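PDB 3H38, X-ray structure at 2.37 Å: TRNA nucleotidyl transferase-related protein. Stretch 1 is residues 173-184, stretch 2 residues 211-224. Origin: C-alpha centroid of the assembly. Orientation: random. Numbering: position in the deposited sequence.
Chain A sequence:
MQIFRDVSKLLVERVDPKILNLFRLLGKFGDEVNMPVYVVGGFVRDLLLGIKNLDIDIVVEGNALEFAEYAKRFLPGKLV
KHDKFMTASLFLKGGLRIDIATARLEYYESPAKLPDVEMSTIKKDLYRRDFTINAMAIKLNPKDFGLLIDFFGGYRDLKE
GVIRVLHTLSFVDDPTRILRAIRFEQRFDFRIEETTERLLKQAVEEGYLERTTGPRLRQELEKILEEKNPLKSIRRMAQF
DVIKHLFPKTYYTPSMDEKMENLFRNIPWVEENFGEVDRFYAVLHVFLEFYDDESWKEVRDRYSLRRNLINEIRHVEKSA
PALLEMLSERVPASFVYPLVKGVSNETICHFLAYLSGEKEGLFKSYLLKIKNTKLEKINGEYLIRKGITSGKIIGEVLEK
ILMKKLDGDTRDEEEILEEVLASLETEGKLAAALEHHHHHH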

# COMPACT_ATOMS: atom_id res chain seq x y z
N ASP A 173 -18.70 13.41 -1.17
CA ASP A 173 -18.73 12.85 0.19
C ASP A 173 -17.36 12.34 0.69
O ASP A 173 -16.84 12.82 1.70
CB ASP A 173 -19.74 11.68 0.26
CG ASP A 173 -21.20 12.14 0.36
OD1 ASP A 173 -22.11 11.27 0.51
OD2 ASP A 173 -21.45 13.36 0.31
N ASP A 174 -16.82 11.34 0.00
CA ASP A 174 -15.51 10.78 0.34
C ASP A 174 -14.61 10.64 -0.90
O ASP A 174 -14.66 9.63 -1.61
CB ASP A 174 -15.65 9.45 1.05
CG ASP A 174 -14.34 8.93 1.56
OD1 ASP A 174 -14.30 7.87 2.22
OD2 ASP A 174 -13.33 9.62 1.32
N PRO A 175 -13.79 11.66 -1.17
CA PRO A 175 -12.98 11.75 -2.39
C PRO A 175 -11.91 10.67 -2.38
O PRO A 175 -11.21 10.46 -3.37
CB PRO A 175 -12.33 13.15 -2.27
CG PRO A 175 -13.19 13.91 -1.30
CD PRO A 175 -13.61 12.86 -0.32
N THR A 176 -11.79 10.00 -1.24
CA THR A 176 -10.87 8.90 -1.05
C THR A 176 -11.23 7.75 -2.01
O THR A 176 -10.37 6.98 -2.44
CB THR A 176 -10.87 8.52 0.45
OG1 THR A 176 -9.58 8.78 1.01
CG2 THR A 176 -11.33 7.11 0.71
N ARG A 177 -12.49 7.72 -2.42
CA ARG A 177 -13.01 6.72 -3.33
C ARG A 177 -12.53 6.93 -4.74
O ARG A 177 -12.71 6.06 -5.62
CB ARG A 177 -14.54 6.74 -3.32
CG ARG A 177 -15.18 6.06 -2.11
CD ARG A 177 -16.63 6.58 -1.86
NE ARG A 177 -17.05 6.25 -0.51
CZ ARG A 177 -18.16 6.65 0.09
NH1 ARG A 177 -19.05 7.42 -0.54
NH2 ARG A 177 -18.39 6.26 1.33
N ILE A 178 -11.92 8.08 -4.98
CA ILE A 178 -11.35 8.35 -6.29
C ILE A 178 -10.18 7.38 -6.49
O ILE A 178 -10.07 6.77 -7.54
CB ILE A 178 -10.92 9.82 -6.43
CG1 ILE A 178 -12.16 10.71 -6.60
CG2 ILE A 178 -9.94 9.98 -7.62
CD1 ILE A 178 -11.87 12.20 -6.40
N LEU A 179 -9.35 7.22 -5.47
CA LEU A 179 -8.18 6.35 -5.51
C LEU A 179 -8.62 4.89 -5.38
O LEU A 179 -8.10 4.02 -6.10
CB LEU A 179 -7.16 6.73 -4.42
CG LEU A 179 -6.51 8.14 -4.57
CD1 LEU A 179 -5.73 8.60 -3.35
CD2 LEU A 179 -5.57 8.17 -5.77
N ARG A 180 -9.60 4.64 -4.51
CA ARG A 180 -10.15 3.29 -4.31
C ARG A 180 -10.76 2.69 -5.57
O ARG A 180 -10.62 1.48 -5.81
CB ARG A 180 -11.19 3.28 -3.19
CG ARG A 180 -10.62 3.54 -1.81
CD ARG A 180 -11.71 3.77 -0.81
NE ARG A 180 -12.50 2.56 -0.65
CZ ARG A 180 -12.20 1.60 0.21
NH1 ARG A 180 -12.96 0.50 0.29
NH2 ARG A 180 -11.14 1.75 1.01
N ALA A 181 -11.42 3.53 -6.36
CA ALA A 181 -12.01 3.07 -7.63
C ALA A 181 -10.92 2.56 -8.57
O ALA A 181 -11.01 1.46 -9.10
CB ALA A 181 -12.83 4.16 -8.29
N ILE A 182 -9.88 3.34 -8.75
CA ILE A 182 -8.78 2.89 -9.57
C ILE A 182 -8.22 1.58 -9.01
O ILE A 182 -8.02 0.61 -9.76
CB ILE A 182 -7.68 3.97 -9.67
CG1 ILE A 182 -8.18 5.15 -10.51
CG2 ILE A 182 -6.38 3.40 -10.22
CD1 ILE A 182 -7.74 6.47 -9.97
N ARG A 183 -8.02 1.53 -7.71
CA ARG A 183 -7.49 0.36 -7.10
C ARG A 183 -8.24 -0.91 -7.36
O ARG A 183 -7.64 -1.89 -7.66
CB ARG A 183 -7.25 0.52 -5.62
CG ARG A 183 -7.08 -0.76 -4.93
CD ARG A 183 -6.34 -0.64 -3.67
NE ARG A 183 -7.07 0.20 -2.75
CZ ARG A 183 -7.85 -0.25 -1.80
NH1 ARG A 183 -8.50 0.58 -1.02
NH2 ARG A 183 -7.98 -1.53 -1.62
N PHE A 184 -9.55 -0.91 -7.20
CA PHE A 184 -10.35 -2.10 -7.48
C PHE A 184 -10.51 -2.29 -8.99
O PHE A 184 -10.73 -3.39 -9.47
CB PHE A 184 -11.73 -2.04 -6.80
CG PHE A 184 -11.69 -2.08 -5.28
CD1 PHE A 184 -12.16 -1.02 -4.52
CD2 PHE A 184 -11.22 -3.19 -4.60
CE1 PHE A 184 -12.15 -1.07 -3.13
CE2 PHE A 184 -11.21 -3.24 -3.21
CZ PHE A 184 -11.68 -2.17 -2.48
N ARG A 211 -9.49 18.98 -0.73
CA ARG A 211 -10.41 19.21 0.38
C ARG A 211 -10.37 18.07 1.38
O ARG A 211 -10.75 18.26 2.51
CB ARG A 211 -11.84 19.42 -0.11
CG ARG A 211 -12.15 20.88 -0.46
CD ARG A 211 -13.30 20.99 -1.46
NE ARG A 211 -14.63 21.36 -0.92
CZ ARG A 211 -14.97 21.48 0.37
NH1 ARG A 211 -16.22 21.84 0.68
NH2 ARG A 211 -14.11 21.24 1.36
N THR A 212 -9.89 16.89 0.97
CA THR A 212 -9.73 15.80 1.93
C THR A 212 -8.38 15.87 2.66
O THR A 212 -7.49 16.56 2.22
CB THR A 212 -10.12 14.37 1.35
OG1 THR A 212 -9.12 13.39 1.66
CG2 THR A 212 -10.33 14.40 -0.13
N THR A 213 -8.27 15.20 3.80
CA THR A 213 -7.06 15.31 4.61
C THR A 213 -5.97 14.42 4.05
O THR A 213 -6.24 13.37 3.46
CB THR A 213 -7.32 14.95 6.10
OG1 THR A 213 -7.57 13.54 6.25
CG2 THR A 213 -8.49 15.74 6.64
N GLY A 214 -4.72 14.85 4.24
CA GLY A 214 -3.56 14.08 3.82
C GLY A 214 -3.52 12.62 4.23
O GLY A 214 -3.40 11.73 3.38
N PRO A 215 -3.61 12.36 5.54
CA PRO A 215 -3.49 11.00 6.09
C PRO A 215 -4.48 10.00 5.50
O PRO A 215 -4.15 8.82 5.35
CB PRO A 215 -3.78 11.21 7.58
CG PRO A 215 -3.36 12.62 7.86
CD PRO A 215 -3.65 13.39 6.60
N ARG A 216 -5.68 10.46 5.16
CA ARG A 216 -6.68 9.56 4.63
C ARG A 216 -6.23 9.17 3.23
O ARG A 216 -6.18 8.01 2.86
CB ARG A 216 -8.06 10.21 4.65
CG ARG A 216 -8.51 10.71 6.05
CD ARG A 216 -10.03 11.03 6.10
NE ARG A 216 -10.79 9.85 5.65
CZ ARG A 216 -11.70 9.84 4.69
NH1 ARG A 216 -12.29 8.69 4.38
NH2 ARG A 216 -12.05 10.97 4.05
N LEU A 217 -5.84 10.18 2.47
CA LEU A 217 -5.34 10.01 1.12
C LEU A 217 -4.07 9.13 1.11
O LEU A 217 -3.93 8.23 0.26
CB LEU A 217 -5.02 11.39 0.56
CG LEU A 217 -5.90 12.15 -0.45
CD1 LEU A 217 -7.30 11.65 -0.53
CD2 LEU A 217 -5.85 13.65 -0.16
N ARG A 218 -3.16 9.37 2.05
CA ARG A 218 -1.91 8.63 2.04
C ARG A 218 -2.24 7.17 2.19
O ARG A 218 -1.68 6.28 1.52
CB ARG A 218 -0.98 9.11 3.17
CG ARG A 218 0.13 8.14 3.52
CD ARG A 218 1.24 8.77 4.37
NE ARG A 218 2.19 7.73 4.74
CZ ARG A 218 3.29 7.93 5.47
NH1 ARG A 218 4.09 6.93 5.76
NH2 ARG A 218 3.57 9.13 5.93
N GLN A 219 -3.18 6.90 3.08
CA GLN A 219 -3.47 5.53 3.39
C GLN A 219 -4.07 4.80 2.20
O GLN A 219 -3.80 3.62 1.99
CB GLN A 219 -4.37 5.42 4.61
CG GLN A 219 -4.61 3.96 4.95
CD GLN A 219 -6.06 3.67 5.28
OE1 GLN A 219 -6.82 3.17 4.43
NE2 GLN A 219 -6.46 4.00 6.51
N GLU A 220 -4.90 5.49 1.41
CA GLU A 220 -5.44 4.85 0.21
C GLU A 220 -4.31 4.71 -0.82
O GLU A 220 -4.32 3.81 -1.66
CB GLU A 220 -6.62 5.65 -0.35
CG GLU A 220 -7.91 5.56 0.49
CD GLU A 220 -8.40 4.12 0.74
OE1 GLU A 220 -8.30 3.29 -0.18
OE2 GLU A 220 -8.89 3.82 1.85
N LEU A 221 -3.33 5.59 -0.72
CA LEU A 221 -2.16 5.50 -1.58
C LEU A 221 -1.31 4.30 -1.25
O LEU A 221 -0.93 3.56 -2.15
CB LEU A 221 -1.33 6.78 -1.50
CG LEU A 221 -1.18 7.63 -2.77
CD1 LEU A 221 -2.14 7.22 -3.88
CD2 LEU A 221 -1.32 9.12 -2.44
N GLU A 222 -0.98 4.09 0.02
CA GLU A 222 -0.16 2.93 0.37
C GLU A 222 -0.89 1.68 -0.10
O GLU A 222 -0.29 0.72 -0.61
CB GLU A 222 0.15 2.89 1.87
CG GLU A 222 1.19 3.92 2.30
CD GLU A 222 0.91 4.55 3.66
OE1 GLU A 222 -0.27 4.55 4.10
OE2 GLU A 222 1.87 5.06 4.27
N LYS A 223 -2.19 1.68 0.05
CA LYS A 223 -3.00 0.55 -0.30
C LYS A 223 -2.96 0.25 -1.78
O LYS A 223 -2.76 -0.87 -2.16
CB LYS A 223 -4.43 0.83 0.10
CG LYS A 223 -5.05 -0.14 1.00
CD LYS A 223 -6.03 0.64 1.79
CE LYS A 223 -6.87 -0.19 2.68
NZ LYS A 223 -7.99 0.65 3.18
N ILE A 224 -3.09 1.26 -2.60
CA ILE A 224 -2.76 1.10 -4.03
C ILE A 224 -1.37 0.47 -4.24
O ILE A 224 -1.21 -0.45 -5.04
CB ILE A 224 -2.79 2.43 -4.78
CG1 ILE A 224 -4.21 2.72 -5.28
CG2 ILE A 224 -1.84 2.37 -5.97
CD1 ILE A 224 -4.40 4.14 -5.72

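The two stretches pack as nearly parallel helices: their axes run in the same direction at 7° and approach to 9.4 Å. A type I turn from Asp174 to Arg177 leads into the first helix, while Thr213 occupies the N-cap position of the second. The backbones lie closest, among registered pairs, at Arg183 and Ile224, whose CA atoms are 5.7 Å apart.

Leu179 forms the apolar center. Its CA-to-CB bond points toward the second helix, and its side chain fits as a knob among Leu217, Glu220, Leu221 and Ile224. Branched leucine suits this hole: its CD1 lies 3.9 Å from Leu221 CD1, while its CB lies 4.0 Å from Ile224 CD1.

Charged pairs run along one side of this knob. Near the helix starts, Asp174 OD1 accepts a hydrogen bond from Arg216 NH1 (3.1 Å) within a salt bridge; the short side chain of Asp174 also caps the turn, its OD2 accepting from Thr176 N. Farther along, Glu220 bridges two arginines, with OE2 3.2 Å from Arg180 NH2 and OE1 about 2.8 Å from Arg183 NH1. Its carboxylate offsets a cluster of positive charge that includes Lys223, whose aliphatic CD covers one face of the Arg183 guanidinium. The fit is imperfect: Thr176 OG1 and Arg183 NE are buried without polar partners. Altogether the contact buries 695 Å².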